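Side-chain contacts in endolysin (Escherichia coli O157 typing phage 15, PDB 7M5I), which probably cleaves the beta-1,4-linked glycan chains of the host peptidoglycan as a phage lysozyme, helping to burst the bacterium and release new virions: residues P82-Q85 with N86-D89; T107-K110 with R111-G115; N144-R147 with M148-D151. One frame throughout, in Å; residues are numbered along the deposited sequence.

Contact 1: P82-Q85 with N86-D89; sequences PTTQ and NEFD
Thr-84 and Glu-87 meet across the first turn of helix 85-98 as a capping box, the reciprocal pair of side-chain-to-backbone bonds by which many helices deal with the amide groups at their N terminus. Glu-87 N donates to Thr-84 OG1 over 3.2 Å, and Thr-84 N returns a bond to Glu-87 OE1 at 3.0 Å, its N-H 162° straight but reaching the oxygen from well above the carboxylate plane. Thr-84 OG1, set between its own backbone N and carbonyl carbon (chi1 65°), faces Glu-87 N.

Waters and neighbouring residues add to the box. Water 1 donates to both Pro-82 O and Glu-87 OE1, tying the incoming loop to it, and water 2 spans Thr-84 OG1 and Asn-86 ND2, accepting from the amide. The methyl CG2 of Thr-83 packs on Glu-87 CB at 3.7 Å. Beyond the two segments, Glu-87 OE2 forms a salt bridge with Lys-117, Asn-86 ND2 donates to Ile-152 O of helix 140-155, and the Thr-83 hydroxyl bonds Val-81 O.

One residue further on, Gln-85 reaches along the helix to Asp-89. A bend at chi2 brings the amide to the carboxylate, where NE2 donates to OD1. NE2 is shared with Gln-8 O, and Asp-89 OD2 is bonded to Tyr-158 and Ser-10, which gathers residues near both ends of the chain at this helix start. Regular helical bonding begins with Phe-88 N to Thr-84 O and Asp-89 N to Gln-85 O. The Gln-85 NE2 to Asp-89 OD1 bond, 3.0 Å long, runs in the amide plane but comes down on the carboxylate from above, the two planes lying 44° apart.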
loop_
_atom_site.group_PDB
_atom_site.type_symbol
_atom_site.label_atom_id
_atom_site.label_comp_id
_atom_site.label_asym_id
_atom_site.label_seq_id
_atom_site.Cartn_x
_atom_site.Cartn_y
_atom_site.Cartn_z
ATOM N N PRO A 82 20.708 0.786 -1.725
ATOM C CA PRO A 82 20.233 2.103 -2.140
ATOM C C PRO A 82 19.029 1.980 -3.061
ATOM O O PRO A 82 19.035 1.148 -3.921
ATOM C CB PRO A 82 21.455 2.723 -2.853
ATOM C CG PRO A 82 22.601 2.043 -2.219
ATOM C CD PRO A 82 22.146 0.613 -1.963
ATOM N N THR A 83 18.010 2.802 -2.782
ATOM C CA THR A 83 16.650 2.699 -3.308
ATOM C C THR A 83 16.196 4.104 -3.718
ATOM O O THR A 83 16.293 5.035 -2.880
ATOM C CB THR A 83 15.757 2.076 -2.229
ATOM O OG1 THR A 83 16.252 0.760 -1.974
ATOM C CG2 THR A 83 14.315 2.009 -2.667
ATOM N N THR A 84 15.682 4.244 -4.928
ATOM C CA THR A 84 15.164 5.534 -5.440
ATOM C C THR A 84 13.842 5.876 -4.763
ATOM O O THR A 84 13.195 4.964 -4.218
ATOM C CB THR A 84 14.987 5.531 -6.960
ATOM O OG1 THR A 84 13.965 4.574 -7.269
ATOM C CG2 THR A 84 16.256 5.200 -7.711
ATOM N N GLN A 85 13.467 7.144 -4.755
ATOM C CA GLN A 85 12.224 7.568 -4.077
ATOM C C GLN A 85 11.038 6.806 -4.659
ATOM O O GLN A 85 10.137 6.430 -3.885
ATOM C CB GLN A 85 12.020 9.076 -4.220
ATOM C CG GLN A 85 10.848 9.568 -3.391
ATOM C CD GLN A 85 11.006 9.299 -1.906
ATOM O OE1 GLN A 85 11.991 9.698 -1.234
ATOM N NE2 GLN A 85 10.046 8.598 -1.363
ATOM N N ASN A 86 10.994 6.631 -5.980
ATOM C CA ASN A 86 9.832 5.995 -6.658
ATOM C C ASN A 86 9.851 4.505 -6.327
ATOM O O ASN A 86 8.780 3.920 -6.156
ATOM C CB ASN A 86 9.801 6.286 -8.157
ATOM C CG ASN A 86 11.075 5.923 -8.862
ATOM O OD1 ASN A 86 12.056 6.659 -8.699
ATOM N ND2 ASN A 86 11.081 4.856 -9.647
ATOM N N GLU A 87 11.002 3.855 -6.246
ATOM C CA GLU A 87 11.057 2.442 -5.817
ATOM C C GLU A 87 10.501 2.320 -4.395
ATOM O O GLU A 87 9.630 1.422 -4.151
ATOM C CB GLU A 87 12.472 1.901 -5.861
ATOM C CG GLU A 87 12.987 1.651 -7.262
ATOM C CD GLU A 87 14.508 1.489 -7.341
ATOM O OE1 GLU A 87 15.177 1.604 -6.264
ATOM O OE2 GLU A 87 14.999 1.185 -8.436
ATOM N N PHE A 88 10.918 3.208 -3.498
ATOM C CA PHE A 88 10.434 3.210 -2.090
ATOM C C PHE A 88 8.916 3.443 -2.088
ATOM O O PHE A 88 8.178 2.656 -1.403
ATOM C CB PHE A 88 11.134 4.274 -1.257
ATOM C CG PHE A 88 10.791 4.167 0.200
ATOM C CD1 PHE A 88 11.319 3.136 0.986
ATOM C CD2 PHE A 88 9.938 5.070 0.793
ATOM C CE1 PHE A 88 11.044 3.062 2.345
ATOM C CE2 PHE A 88 9.664 4.996 2.155
ATOM C CZ PHE A 88 10.204 3.976 2.914
ATOM N N ASP A 89 8.434 4.442 -2.808
ATOM C CA ASP A 89 6.983 4.744 -2.844
ATOM C C ASP A 89 6.189 3.501 -3.267
ATOM O O ASP A 89 5.122 3.178 -2.624
ATOM C CB ASP A 89 6.650 5.924 -3.734
ATOM C CG ASP A 89 7.120 7.276 -3.255
ATOM O OD1 ASP A 89 7.408 7.440 -2.033
ATOM O OD2 ASP A 89 7.185 8.199 -4.145
HETATM O O HOH W 1 17.504 0.067 -5.952
HETATM O O HOH W 2 13.903 4.202 -10.152
#

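Contact 2: T107-K110 with R111-G115; sequences TFIK and RHNAG. With PO4 (phosphate ion), chain C; PO4 (phosphate ion), chain D.
Thr-107 and Arg-111 lie side by side one turn apart, and their nonpolar contact is a methyl against a flat cation: Thr-107 CG2 sits over one face of the guanidinium, 3.4 Å from Arg-111 NE. The methyl is anti to the threonine's backbone N, leaving OG1 beside that N, and both reach the chain C phosphate. A similar but looser pair, Ile-109 and Asn-113, runs along another side of the helix, with Ile-109 CG1 4.1 Å from Asn-113 ND2.

Phosphate ions, probably from the crystallisation liquor, occupy two anion sites here. At the helix start Thr-107 N donates to O3 of the chain C phosphate at 3.0 Å, and Thr-107 OG1 donates to its O1. The extended Arg-111 chain carries its guanidinium to the chain D phosphate, whose O3 lies at the edge of the group; NE approaches it so closely that the distance is doubtful, and NH2 makes a weak bond. Arg-111 NH1 turns to Gly-119 O.

Main-chain bonds build the short helix 107-113, which ends in a Schellman motif. Arg-111 N, His-112 N and Asn-113 N donate in turn to the carbonyls of Thr-107, Phe-108 and Ile-109, and the next bond, Ala-114 N to Lys-110 O, is weak. Gly-115, with positive phi (77°), closes the turn by its N donating to His-112 O at 3.1 Å.

Other side chains bond to the rest of the fold: His-112 bonds Tyr-153 through ND1, and Asn-113 fastens to Ala-78 O at the end of helix 57-78 and to Lys-80 N just after it. Phe-108 meets Trp-127 with their ring planes at about 90°.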
loop_
_atom_site.group_PDB
_atom_site.type_symbol
_atom_site.label_atom_id
_atom_site.label_comp_id
_atom_site.label_asym_id
_atom_site.label_seq_id
_atom_site.Cartn_x
_atom_site.Cartn_y
_atom_site.Cartn_z
ATOM N N THR A 107 9.287 -12.727 -2.789
ATOM C CA THR A 107 10.269 -12.747 -3.878
ATOM C C THR A 107 10.602 -11.317 -4.331
ATOM O O THR A 107 11.786 -11.062 -4.650
ATOM C CB THR A 107 9.767 -13.593 -5.046
ATOM O OG1 THR A 107 9.549 -14.915 -4.570
ATOM C CG2 THR A 107 10.724 -13.581 -6.203
ATOM N N PHE A 108 9.622 -10.415 -4.421
ATOM C CA PHE A 108 9.909 -9.065 -4.966
ATOM C C PHE A 108 10.996 -8.399 -4.106
ATOM O O PHE A 108 11.902 -7.773 -4.684
ATOM C CB PHE A 108 8.648 -8.238 -5.226
ATOM C CG PHE A 108 7.892 -7.724 -4.034
ATOM C CD1 PHE A 108 8.299 -6.585 -3.361
ATOM C CD2 PHE A 108 6.667 -8.308 -3.671
ATOM C CE1 PHE A 108 7.547 -6.057 -2.314
ATOM C CE2 PHE A 108 5.939 -7.804 -2.614
ATOM C CZ PHE A 108 6.348 -6.666 -1.940
ATOM N N ILE A 109 10.958 -8.520 -2.792
ATOM C CA ILE A 109 11.912 -7.761 -1.929
ATOM C C ILE A 109 13.307 -8.403 -2.051
ATOM O O ILE A 109 14.300 -7.637 -2.028
ATOM C CB ILE A 109 11.443 -7.701 -0.476
ATOM C CG1 ILE A 109 12.103 -6.522 0.246
ATOM C CG2 ILE A 109 11.713 -9.010 0.243
ATOM C CD1 ILE A 109 11.536 -5.157 -0.162
ATOM N N LYS A 110 13.363 -9.728 -2.216
ATOM C CA LYS A 110 14.627 -10.466 -2.474
ATOM C C LYS A 110 15.254 -9.960 -3.776
ATOM O O LYS A 110 16.462 -9.674 -3.813
ATOM C CB LYS A 110 14.317 -11.961 -2.454
ATOM C CG LYS A 110 14.180 -12.543 -1.050
ATOM C CD LYS A 110 14.333 -14.093 -1.028
ATOM C CE LYS A 110 13.670 -14.832 0.135
ATOM N NZ LYS A 110 12.187 -14.793 0.117
ATOM N N ARG A 111 14.451 -9.820 -4.826
ATOM C CA ARG A 111 14.932 -9.366 -6.148
ATOM C C ARG A 111 15.365 -7.903 -6.043
ATOM O O ARG A 111 16.430 -7.545 -6.622
ATOM C CB ARG A 111 13.880 -9.593 -7.237
ATOM C CG ARG A 111 13.637 -11.071 -7.505
ATOM C CD ARG A 111 12.607 -11.247 -8.596
ATOM N NE ARG A 111 12.450 -12.631 -8.965
ATOM C CZ ARG A 111 11.608 -13.086 -9.888
ATOM N NH1 ARG A 111 10.864 -12.262 -10.586
ATOM N NH2 ARG A 111 11.546 -14.379 -10.124
ATOM N N HIS A 112 14.598 -7.064 -5.340
ATOM C CA HIS A 112 14.982 -5.648 -5.143
ATOM C C HIS A 112 16.378 -5.629 -4.507
ATOM O O HIS A 112 17.265 -4.900 -5.035
ATOM C CB HIS A 112 14.005 -4.898 -4.240
ATOM C CG HIS A 112 14.429 -3.497 -3.983
ATOM N ND1 HIS A 112 14.317 -2.522 -4.932
ATOM C CD2 HIS A 112 15.039 -2.937 -2.934
ATOM C CE1 HIS A 112 14.756 -1.394 -4.448
ATOM N NE2 HIS A 112 15.241 -1.628 -3.248
ATOM N N ASN A 113 16.583 -6.443 -3.466
ATOM C CA ASN A 113 17.849 -6.443 -2.692
ATOM C C ASN A 113 19.000 -7.048 -3.506
ATOM O O ASN A 113 20.126 -6.738 -3.161
ATOM C CB ASN A 113 17.664 -7.086 -1.317
ATOM C CG ASN A 113 16.897 -6.177 -0.372
ATOM O OD1 ASN A 113 16.923 -4.949 -0.514
ATOM N ND2 ASN A 113 16.208 -6.772 0.590
ATOM N N ALA A 114 18.730 -7.812 -4.572
ATOM C CA ALA A 114 19.734 -8.386 -5.499
ATOM C C ALA A 114 20.018 -7.444 -6.686
ATOM O O ALA A 114 20.880 -7.811 -7.516
ATOM C CB ALA A 114 19.264 -9.737 -5.989
ATOM N N GLY A 115 19.376 -6.270 -6.762
ATOM C CA GLY A 115 19.552 -5.323 -7.875
ATOM C C GLY A 115 18.800 -5.755 -9.117
ATOM O O GLY A 115 19.058 -5.183 -10.182
HETATM P P PO4 C . 6.265 -14.848 -3.077
HETATM O O1 PO4 C . 7.313 -15.731 -3.758
HETATM O O2 PO4 C . 4.886 -15.316 -3.530
HETATM O O3 PO4 C . 6.493 -13.417 -3.485
HETATM O O4 PO4 C . 6.345 -14.961 -1.564
HETATM P P PO4 D . 14.139 -15.711 -7.530
HETATM O O1 PO4 D . 15.323 -16.494 -8.090
HETATM O O2 PO4 D . 12.925 -16.644 -7.410
HETATM O O3 PO4 D . 13.847 -14.569 -8.478
HETATM O O4 PO4 D . 14.494 -15.140 -6.150
#

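Contact 3: N144-R147 with M148-D151; sequences NRRR and MEAD
Met-148, Glu-149, Ala-150 and Asp-151 each donate their backbone N to the carbonyl four residues earlier, from Asn-144 O to Arg-147 O, in two unbroken turns of helix 140-155.

On the buried side Glu-149 is gripped by two arginines in a salt-bridge network. Arg-146 lies alongside it and presents the side of its guanidinium, so that NE (2.8 Å) and NH1 (2.9 Å) both donate to Glu-149 OE1. The two planes are only 17° apart. Bends at chi2 and chi3 fold the Arg-146 chain back to make this possible. Arg-145, by contrast, stretches out and crosses the glutamate: its NE bonds Glu-149 OE2 at 2.8 Å, almost straight at 176°, but arrives from above the carboxylate, the planes 68° apart. Ser-93 of helix 85-98 also bonds OE2.

On the outer side Arg-147 clasps Asn-144 OD1 with NE and NH2, OD1 lying in the guanidinium plane. Met-148 runs beside it, CG centred over one face of the guanidinium and CE 3.2 Å from Arg-147 NH2. Water 3 carries the link onward, accepting from Arg-147 NH1 and donating to Asp-151 OD2; the two charged groups themselves stand too far apart for a salt bridge.

Arg-145 NH1 also makes a long, weak ion pair with Glu-21, the predicted proton donor/acceptor, while Arg-146 NH2 is bonded to Trp-127 O and Asn-97. Three donated bonds from two guanidinium groups would be expected to keep Glu-149 ionised, and the glutamate in turn holds Arg-145 by NE, which probably helps position its NH1 beside Glu-21.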
loop_
_atom_site.group_PDB
_atom_site.type_symbol
_atom_site.label_atom_id
_atom_site.label_comp_id
_atom_site.label_asym_id
_atom_site.label_seq_id
_atom_site.Cartn_x
_atom_site.Cartn_y
_atom_site.Cartn_z
ATOM N N ASN A 144 -4.930 -4.348 -11.446
ATOM C CA ASN A 144 -4.770 -2.934 -11.888
ATOM C C ASN A 144 -3.832 -2.189 -10.947
ATOM O O ASN A 144 -2.938 -1.424 -11.405
ATOM C CB ASN A 144 -6.121 -2.278 -12.060
ATOM C CG ASN A 144 -6.050 -1.040 -12.921
ATOM O OD1 ASN A 144 -5.276 -1.001 -13.900
ATOM N ND2 ASN A 144 -6.932 -0.114 -12.601
ATOM N N ARG A 145 -4.041 -2.344 -9.636
ATOM C CA ARG A 145 -3.205 -1.678 -8.636
ATOM C C ARG A 145 -1.775 -2.171 -8.794
ATOM O O ARG A 145 -0.863 -1.301 -8.786
ATOM C CB ARG A 145 -3.732 -1.916 -7.229
ATOM C CG ARG A 145 -2.858 -1.282 -6.164
ATOM C CD ARG A 145 -3.483 -1.388 -4.779
ATOM N NE ARG A 145 -2.626 -0.789 -3.786
ATOM C CZ ARG A 145 -3.049 -0.370 -2.606
ATOM N NH1 ARG A 145 -4.334 -0.505 -2.273
ATOM N NH2 ARG A 145 -2.198 0.185 -1.761
ATOM N N ARG A 146 -1.570 -3.474 -8.973
ATOM C CA ARG A 146 -0.194 -4.019 -9.102
ATOM C C ARG A 146 0.490 -3.434 -10.348
ATOM O O ARG A 146 1.718 -3.070 -10.238
ATOM C CB ARG A 146 -0.195 -5.537 -9.149
ATOM C CG ARG A 146 -0.615 -6.215 -7.853
ATOM C CD ARG A 146 0.307 -6.131 -6.681
ATOM N NE ARG A 146 0.026 -5.033 -5.810
ATOM C CZ ARG A 146 -0.794 -5.055 -4.748
ATOM N NH1 ARG A 146 -1.017 -3.944 -4.086
ATOM N NH2 ARG A 146 -1.475 -6.149 -4.423
ATOM N N ARG A 147 -0.206 -3.364 -11.472
ATOM C CA ARG A 147 0.459 -2.817 -12.682
ATOM C C ARG A 147 0.808 -1.325 -12.453
ATOM O O ARG A 147 1.932 -0.892 -12.879
ATOM C CB ARG A 147 -0.276 -3.131 -13.968
ATOM C CG ARG A 147 -1.566 -2.404 -14.107
ATOM C CD ARG A 147 -1.456 -1.238 -15.065
ATOM N NE ARG A 147 -2.742 -0.584 -15.058
ATOM C CZ ARG A 147 -3.005 0.570 -15.664
ATOM N NH1 ARG A 147 -2.057 1.116 -16.407
ATOM N NH2 ARG A 147 -4.198 1.114 -15.602
ATOM N N MET A 148 -0.056 -0.541 -11.796
ATOM C CA MET A 148 0.263 0.882 -11.526
ATOM C C MET A 148 1.425 1.009 -10.511
ATOM O O MET A 148 2.259 1.911 -10.674
ATOM C CB MET A 148 -1.002 1.604 -11.069
ATOM C CG MET A 148 -1.990 1.754 -12.189
ATOM S SD MET A 148 -3.357 2.803 -11.646
ATOM C CE MET A 148 -4.205 3.185 -13.175
ATOM N N GLU A 149 1.525 0.116 -9.539
ATOM C CA GLU A 149 2.655 0.153 -8.567
ATOM C C GLU A 149 3.946 -0.242 -9.312
ATOM O O GLU A 149 4.981 0.427 -9.050
ATOM C CB GLU A 149 2.391 -0.735 -7.354
ATOM C CG GLU A 149 1.338 -0.159 -6.396
ATOM C CD GLU A 149 0.722 -1.132 -5.396
ATOM O OE1 GLU A 149 0.864 -2.378 -5.605
ATOM O OE2 GLU A 149 0.148 -0.630 -4.390
ATOM N N ALA A 150 3.917 -1.211 -10.218
ATOM C CA ALA A 150 5.115 -1.549 -11.051
ATOM C C ALA A 150 5.549 -0.341 -11.897
ATOM O O ALA A 150 6.783 -0.104 -12.051
ATOM C CB ALA A 150 4.821 -2.755 -11.910
ATOM N N ASP A 151 4.595 0.426 -12.450
ATOM C CA ASP A 151 4.937 1.650 -13.221
ATOM C C ASP A 151 5.647 2.671 -12.313
ATOM O O ASP A 151 6.602 3.373 -12.796
ATOM C CB ASP A 151 3.699 2.244 -13.888
ATOM C CG ASP A 151 3.133 1.436 -15.046
ATOM O OD1 ASP A 151 3.892 0.647 -15.627
ATOM O OD2 ASP A 151 1.910 1.597 -15.347
HETATM O O HOH W 3 0.691 0.452 -17.279
#

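From the N terminus the three contacts come in series, none nested in or crossing another. Contact 1 turns the loop after helix 57-78 into helix 85-98, contact 2 spans the short helix 107-113 to its end, and contact 3 occupies the middle of helix 140-155. Because each joins adjoining residues, none closes a long loop; tertiary bonds do the joining. Contacts 1 and 2 touch, Thr-83 OG1 lying 2.9 Å from His-112 NE2 in a probable hydrogen bond. Contact 3 touches neither, yet helix 140-155, on which it lies, is bonded to both of them and to helix 85-98 beyond its first turns.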